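Local coordinates for protein polyketide biosynthesis enoyl-CoA isomerase PksI (Bacillus subtilis, PDB 4Q1K) that catalyses decarboxylation of the carrier-tethered 3-methylglutaconyl group to 3-methylcrotonyl during assembly of the antibiotic bacillaene, at residues Ile125-Ile137 against Gly158-Gly170. The protein carries 1 engineered substitution. Numbering follows the deposited sequence.
Sequences IGGGFVMGLFADI and GMGATFIVPKKLG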
ATOM      1  N   ILE B 125      -4.687  22.043   0.984  1.00 18.88           N
ATOM      2  CA  ILE B 125      -3.530  22.482   1.762  1.00 19.81           C
ATOM      3  C   ILE B 125      -3.784  22.151   3.269  1.00 22.21           C
ATOM      4  O   ILE B 125      -4.823  22.514   3.821  1.00 22.04           O
ATOM      5  CB  ILE B 125      -3.340  24.023   1.636  1.00 18.86           C
ATOM      6  CG1 ILE B 125      -3.169  24.384   0.148  1.00 22.57           C
ATOM      7  CG2 ILE B 125      -2.160  24.519   2.516  1.00 18.17           C
ATOM      8  CD1 ILE B 125      -3.384  25.841  -0.143  1.00 29.23           C
ATOM      9  N   GLY B 126      -2.830  21.442   3.877  1.00 21.07           N
ATOM     10  CA  GLY B 126      -2.783  21.162   5.273  1.00 21.66           C
ATOM     11  C   GLY B 126      -4.020  20.450   5.712  1.00 21.06           C
ATOM     12  O   GLY B 126      -4.386  19.427   5.174  1.00 21.19           O
ATOM     13  N   GLY B 127      -4.718  21.066   6.696  1.00 20.25           N
ATOM     14  CA  GLY B 127      -5.994  20.484   7.198  1.00 21.02           C
ATOM     15  C   GLY B 127      -7.039  20.268   6.115  1.00 24.45           C
ATOM     16  O   GLY B 127      -7.865  19.331   6.243  1.00 22.34           O
ATOM     17  N   GLY B 128      -7.029  21.156   5.108  1.00 21.90           N
ATOM     18  CA  GLY B 128      -7.939  21.088   3.953  1.00 23.02           C
ATOM     19  C   GLY B 128      -7.709  19.772   3.155  1.00 23.57           C
ATOM     20  O   GLY B 128      -8.684  19.062   2.809  1.00 25.65           O
ATOM     21  N   PHE B 129      -6.449  19.414   2.910  1.00 22.45           N
ATOM     22  CA  PHE B 129      -6.081  18.141   2.239  1.00 20.92           C
ATOM     23  C   PHE B 129      -6.462  16.979   3.105  1.00 22.68           C
ATOM     24  O   PHE B 129      -7.096  16.005   2.639  1.00 18.92           O
ATOM     25  CB  PHE B 129      -4.575  18.171   1.981  1.00 22.13           C
ATOM     26  CG  PHE B 129      -4.007  16.951   1.237  1.00 24.44           C
ATOM     27  CD1 PHE B 129      -4.585  16.471   0.066  1.00 23.03           C
ATOM     28  CD2 PHE B 129      -2.797  16.409   1.664  1.00 27.66           C
ATOM     29  CE1 PHE B 129      -4.021  15.371  -0.583  1.00 24.86           C
ATOM     30  CE2 PHE B 129      -2.194  15.311   1.005  1.00 28.55           C
ATOM     31  CZ  PHE B 129      -2.832  14.819  -0.149  1.00 25.25           C
ATOM     32  N   VAL B 130      -6.142  17.051   4.402  1.00 21.19           N
ATOM     33  CA  VAL B 130      -6.408  15.917   5.266  1.00 20.49           C
ATOM     34  C   VAL B 130      -7.938  15.663   5.403  1.00 20.01           C
ATOM     35  O   VAL B 130      -8.396  14.489   5.383  1.00 19.87           O
ATOM     36  CB  VAL B 130      -5.807  16.227   6.687  1.00 21.43           C
ATOM     37  CG1 VAL B 130      -6.301  15.190   7.710  1.00 21.35           C
ATOM     38  CG2 VAL B 130      -4.287  16.296   6.435  1.00 19.20           C
ATOM     39  N   MET B 131      -8.712  16.752   5.521  1.00 22.65           N
ATOM     40  CA  MET B 131     -10.171  16.568   5.602  1.00 23.79           C
ATOM     41  C   MET B 131     -10.693  15.806   4.381  1.00 23.24           C
ATOM     42  O   MET B 131     -11.580  14.903   4.531  1.00 26.28           O
ATOM     43  CB  MET B 131     -10.887  17.936   5.722  1.00 22.61           C
ATOM     44  CG  MET B 131     -12.416  17.736   5.587  1.00 24.67           C
ATOM     45  SD  MET B 131     -13.185  19.417   5.618  1.00 28.32           S
ATOM     46  CE  MET B 131     -12.618  20.028   4.030  1.00 21.76           C
ATOM     47  N   GLY B 132     -10.142  16.093   3.178  1.00 21.62           N
ATOM     48  CA  GLY B 132     -10.559  15.422   1.960  1.00 22.64           C
ATOM     49  C   GLY B 132     -10.140  13.962   1.958  1.00 18.80           C
ATOM     50  O   GLY B 132     -10.881  13.129   1.495  1.00 19.04           O
ATOM     51  N   LEU B 133      -8.992  13.659   2.545  1.00 18.66           N
ATOM     52  CA  LEU B 133      -8.468  12.267   2.525  1.00 17.52           C
ATOM     53  C   LEU B 133      -9.306  11.331   3.366  1.00 17.62           C
ATOM     54  O   LEU B 133      -9.224  10.080   3.207  1.00 18.10           O
ATOM     55  CB  LEU B 133      -7.001  12.207   3.042  1.00 17.10           C
ATOM     56  CG  LEU B 133      -6.032  12.965   2.167  1.00 21.12           C
ATOM     57  CD1 LEU B 133      -4.658  12.872   2.877  1.00 21.25           C
ATOM     58  CD2 LEU B 133      -5.941  12.294   0.771  1.00 17.46           C
ATOM     59  N   PHE B 134     -10.117  11.841   4.328  1.00 17.22           N
ATOM     60  CA  PHE B 134     -11.006  10.962   5.054  1.00 19.26           C
ATOM     61  C   PHE B 134     -12.250  10.572   4.315  1.00 19.21           C
ATOM     62  O   PHE B 134     -13.030   9.753   4.793  1.00 25.15           O
ATOM     63  CB  PHE B 134     -11.458  11.660   6.324  1.00 20.27           C
ATOM     64  CG  PHE B 134     -10.452  11.521   7.473  1.00 19.46           C
ATOM     65  CD1 PHE B 134     -10.404  10.331   8.229  1.00 18.84           C
ATOM     66  CD2 PHE B 134      -9.553  12.561   7.783  1.00 19.32           C
ATOM     67  CE1 PHE B 134      -9.470  10.160   9.268  1.00 21.15           C
ATOM     68  CE2 PHE B 134      -8.683  12.443   8.857  1.00 20.31           C
ATOM     69  CZ  PHE B 134      -8.621  11.217   9.584  1.00 20.53           C
ATOM     70  N   ALA B 135     -12.464  11.136   3.131  1.00 18.66           N
ATOM     71  CA  ALA B 135     -13.623  10.698   2.256  1.00 17.77           C
ATOM     72  C   ALA B 135     -13.317   9.311   1.670  1.00 18.74           C
ATOM     73  O   ALA B 135     -12.198   8.817   1.709  1.00 20.48           O
ATOM     74  CB  ALA B 135     -13.804  11.693   1.105  1.00 16.72           C
ATOM     75  N   ASP B 136     -14.388   8.571   1.285  1.00 19.47           N
ATOM     76  CA  ASP B 136     -14.242   7.156   0.929  1.00 18.65           C
ATOM     77  C   ASP B 136     -13.649   7.101  -0.481  1.00 18.88           C
ATOM     78  O   ASP B 136     -12.966   6.163  -0.824  1.00 20.08           O
ATOM     79  CB  ASP B 136     -15.681   6.602   0.847  1.00 19.43           C
ATOM     80  CG  ASP B 136     -16.375   6.737   2.209  1.00 19.47           C
ATOM     81  OD1 ASP B 136     -15.888   6.057   3.180  1.00 22.51           O
ATOM     82  OD2 ASP B 136     -17.176   7.677   2.392  1.00 22.99           O
ATOM     83  N   ILE B 137     -13.923   8.141  -1.273  1.00 16.68           N
ATOM     84  CA  ILE B 137     -13.371   8.225  -2.659  1.00 17.11           C
ATOM     85  C   ILE B 137     -12.725   9.565  -2.841  1.00 18.10           C
ATOM     86  O   ILE B 137     -13.387  10.604  -2.509  1.00 17.31           O
ATOM     87  CB  ILE B 137     -14.455   8.037  -3.715  1.00 19.63           C
ATOM     88  CG1 ILE B 137     -14.878   6.561  -3.644  1.00 21.64           C
ATOM     89  CG2 ILE B 137     -13.810   8.203  -5.125  1.00 22.46           C
ATOM     90  CD1 ILE B 137     -16.218   6.278  -4.312  1.00 29.86           C
ATOM     91  N   GLY B 158      -1.305  17.570  12.646  1.00 23.43           N
ATOM     92  CA  GLY B 158      -2.492  17.185  13.460  1.00 24.23           C
ATOM     93  C   GLY B 158      -3.633  16.747  12.543  1.00 24.80           C
ATOM     94  O   GLY B 158      -3.378  16.228  11.440  1.00 23.42           O
ATOM     95  N   MET B 159      -4.872  16.944  12.979  1.00 24.86           N
ATOM     96  CA  MET B 159      -6.037  16.615  12.158  1.00 25.44           C
ATOM     97  C   MET B 159      -6.018  15.181  11.623  1.00 22.23           C
ATOM     98  O   MET B 159      -6.544  14.905  10.545  1.00 23.28           O
ATOM     99  CB  MET B 159      -6.167  17.603  10.996  1.00 28.55           C
ATOM    100  CG  MET B 159      -6.011  19.061  11.401  1.00 33.92           C
ATOM    101  SD  MET B 159      -7.589  19.854  11.764  1.00 44.26           S
ATOM    102  CE  MET B 159      -8.115  20.331  10.120  1.00 33.83           C
ATOM    103  N   GLY B 160      -5.414  14.276  12.385  1.00 21.56           N
ATOM    104  CA  GLY B 160      -5.373  12.858  12.033  1.00 22.39           C
ATOM    105  C   GLY B 160      -4.525  12.597  10.789  1.00 20.71           C
ATOM    106  O   GLY B 160      -4.580  11.467  10.280  1.00 19.95           O
ATOM    107  N   ALA B 161      -3.745  13.601  10.371  1.00 19.51           N
ATOM    108  CA  ALA B 161      -2.925  13.475   9.165  1.00 19.47           C
ATOM    109  C   ALA B 161      -2.004  12.265   9.336  1.00 20.14           C
ATOM    110  O   ALA B 161      -1.711  11.563   8.345  1.00 20.63           O
ATOM    111  CB  ALA B 161      -2.106  14.748   8.997  1.00 19.81           C
ATOM    112  N   THR B 162      -1.464  12.010  10.555  1.00 19.03           N
ATOM    113  CA  THR B 162      -0.446  10.891  10.596  1.00 19.36           C
ATOM    114  C   THR B 162      -1.094   9.524  10.540  1.00 21.12           C
ATOM    115  O   THR B 162      -0.413   8.502  10.344  1.00 21.42           O
ATOM    116  CB  THR B 162       0.406  10.965  11.921  1.00 20.36           C
ATOM    117  OG1 THR B 162      -0.477  10.715  13.062  1.00 23.47           O
ATOM    118  CG2 THR B 162       1.009  12.388  12.068  1.00 18.94           C
ATOM    119  N   PHE B 163      -2.420   9.470  10.624  1.00 20.08           N
ATOM    120  CA  PHE B 163      -3.104   8.167  10.464  1.00 20.01           C
ATOM    121  C   PHE B 163      -3.631   8.087   9.007  1.00 17.46           C
ATOM    122  O   PHE B 163      -3.408   7.086   8.307  1.00 20.83           O
ATOM    123  CB  PHE B 163      -4.273   8.162  11.449  1.00 21.17           C
ATOM    124  CG  PHE B 163      -5.188   6.985  11.241  1.00 22.20           C
ATOM    125  CD1 PHE B 163      -4.744   5.725  11.602  1.00 22.25           C
ATOM    126  CD2 PHE B 163      -6.418   7.134  10.594  1.00 24.84           C
ATOM    127  CE1 PHE B 163      -5.568   4.604  11.435  1.00 25.26           C
ATOM    128  CE2 PHE B 163      -7.210   5.994  10.355  1.00 30.08           C
ATOM    129  CZ  PHE B 163      -6.765   4.720  10.776  1.00 24.02           C
ATOM    130  N   ILE B 164      -4.312   9.159   8.515  1.00 17.83           N
ATOM    131  CA  ILE B 164      -5.053   9.028   7.224  1.00 16.91           C
ATOM    132  C   ILE B 164      -4.133   9.115   6.014  1.00 19.81           C
ATOM    133  O   ILE B 164      -4.413   8.523   4.954  1.00 17.27           O
ATOM    134  CB  ILE B 164      -6.237  10.019   7.165  1.00 17.28           C
ATOM    135  CG1 ILE B 164      -7.322   9.563   6.116  1.00 18.25           C
ATOM    136  CG2 ILE B 164      -5.701  11.393   6.830  1.00 18.40           C
ATOM    137  CD1 ILE B 164      -7.974   8.195   6.377  1.00 18.28           C
ATOM    138  N   VAL B 165      -3.021   9.831   6.153  1.00 20.06           N
ATOM    139  CA  VAL B 165      -2.091   9.885   5.011  1.00 18.22           C
ATOM    140  C   VAL B 165      -1.445   8.486   4.674  1.00 19.29           C
ATOM    141  O   VAL B 165      -1.523   8.089   3.546  1.00 18.04           O
ATOM    142  CB  VAL B 165      -1.088  11.099   5.139  1.00 17.85           C
ATOM    143  CG1 VAL B 165      -0.101  11.076   3.916  1.00 18.99           C
ATOM    144  CG2 VAL B 165      -1.859  12.475   5.229  1.00 18.06           C
ATOM    145  N   PRO B 166      -0.843   7.781   5.648  1.00 18.18           N
ATOM    146  CA  PRO B 166      -0.367   6.434   5.387  1.00 20.33           C
ATOM    147  C   PRO B 166      -1.555   5.539   4.971  1.00 20.58           C
ATOM    148  O   PRO B 166      -1.401   4.663   4.141  1.00 21.68           O
ATOM    149  CB  PRO B 166       0.212   5.967   6.729  1.00 21.05           C
ATOM    150  CG  PRO B 166       0.371   7.210   7.605  1.00 23.36           C
ATOM    151  CD  PRO B 166      -0.552   8.272   7.025  1.00 20.48           C
ATOM    152  N   LYS B 167      -2.706   5.677   5.668  1.00 20.64           N
ATOM    153  CA  LYS B 167      -3.829   4.752   5.306  1.00 20.94           C
ATOM    154  C   LYS B 167      -4.210   4.886   3.771  1.00 19.64           C
ATOM    155  O   LYS B 167      -4.556   3.898   3.127  1.00 20.04           O
ATOM    156  CB  LYS B 167      -5.013   5.206   6.201  1.00 19.01           C
ATOM    157  CG  LYS B 167      -6.280   4.370   5.993  1.00 24.26           C
ATOM    158  CD  LYS B 167      -6.003   2.900   6.086  1.00 24.76           C
ATOM    159  CE  LYS B 167      -5.598   2.457   7.471  1.00 25.45           C
ATOM    160  NZ  LYS B 167      -5.795   0.971   7.640  1.00 31.02           N
ATOM    161  N   LYS B 168      -4.253   6.099   3.250  1.00 18.83           N
ATOM    162  CA  LYS B 168      -4.780   6.284   1.889  1.00 20.94           C
ATOM    163  C   LYS B 168      -3.671   6.288   0.829  1.00 21.02           C
ATOM    164  O   LYS B 168      -3.940   5.875  -0.308  1.00 20.91           O
ATOM    165  CB  LYS B 168      -5.500   7.636   1.830  1.00 20.24           C
ATOM    166  CG  LYS B 168      -6.822   7.732   2.666  1.00 20.34           C
ATOM    167  CD  LYS B 168      -7.793   6.624   2.252  1.00 25.85           C
ATOM    168  CE  LYS B 168      -9.045   6.669   3.099  1.00 31.10           C
ATOM    169  NZ  LYS B 168     -10.055   7.527   2.390  1.00 30.26           N
ATOM    170  N   LEU B 169      -2.489   6.866   1.170  1.00 19.45           N
ATOM    171  CA  LEU B 169      -1.403   6.986   0.159  1.00 21.92           C
ATOM    172  C   LEU B 169      -0.316   5.990   0.436  1.00 20.98           C
ATOM    173  O   LEU B 169       0.622   5.886  -0.404  1.00 19.94           O
ATOM    174  CB  LEU B 169      -0.728   8.338   0.200  1.00 22.25           C
ATOM    175  CG  LEU B 169      -1.729   9.405  -0.150  1.00 27.50           C
ATOM    176  CD1 LEU B 169      -1.094  10.796  -0.223  1.00 26.28           C
ATOM    177  CD2 LEU B 169      -2.306   8.976  -1.496  1.00 35.36           C
ATOM    178  N   GLY B 170      -0.387   5.256   1.540  1.00 18.95           N
ATOM    179  CA  GLY B 170       0.628   4.181   1.715  1.00 18.78           C
ATOM    180  C   GLY B 170       1.722   4.690   2.649  1.00 18.84           C
ATOM    181  O   GLY B 170       1.961   5.891   2.742  1.00 19.73           O
TER
HETATM  182  O   HOH W   1     -11.933   6.571   4.281  1.00 28.85           O
HETATM  183  O   HOH W   2     -10.279   6.135   0.085  1.00 34.05           O
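I164 presses its flank onto the ring of F134 where helix 161-169 crosses helix 127-133 at 55°. CG1, swung away from the backbone N (chi1 -159°), sits over the middle of the ring, 3.7 Å from its centroid in a CH-pi contact, while CG2 lies between the rim of the ring and V130. The apolar layer continues where CG2 of V130 meets CB of A161 at 3.7 Å and CD1 of L133 meets CG2 of V165 at the same separation. The polar, watered side lies at the C-terminal end of helix 127-133. There K168 is bent at chi2 and chi4, and its NZ donates hydrogen bonds to O of L133 (2.8 Å, C=O...N angle 157°) and to two waters, one of which bridges to O of D136; O of A135 lies 2.6 Å from NZ as well. This lysine thus ties the carbonyl end of one helix to the other. At the N-terminal end, CE of M159 rests 3.6 Å from CA of G127, and the M159 side chain lies about 6 Å from that of the active-site H249, so this end of the crotonase-fold core borders the catalytic site. Helix 220-252 packs on F134 and F163, helix 171-180 backs A161 and V165, and strand 116-120 lies against A135.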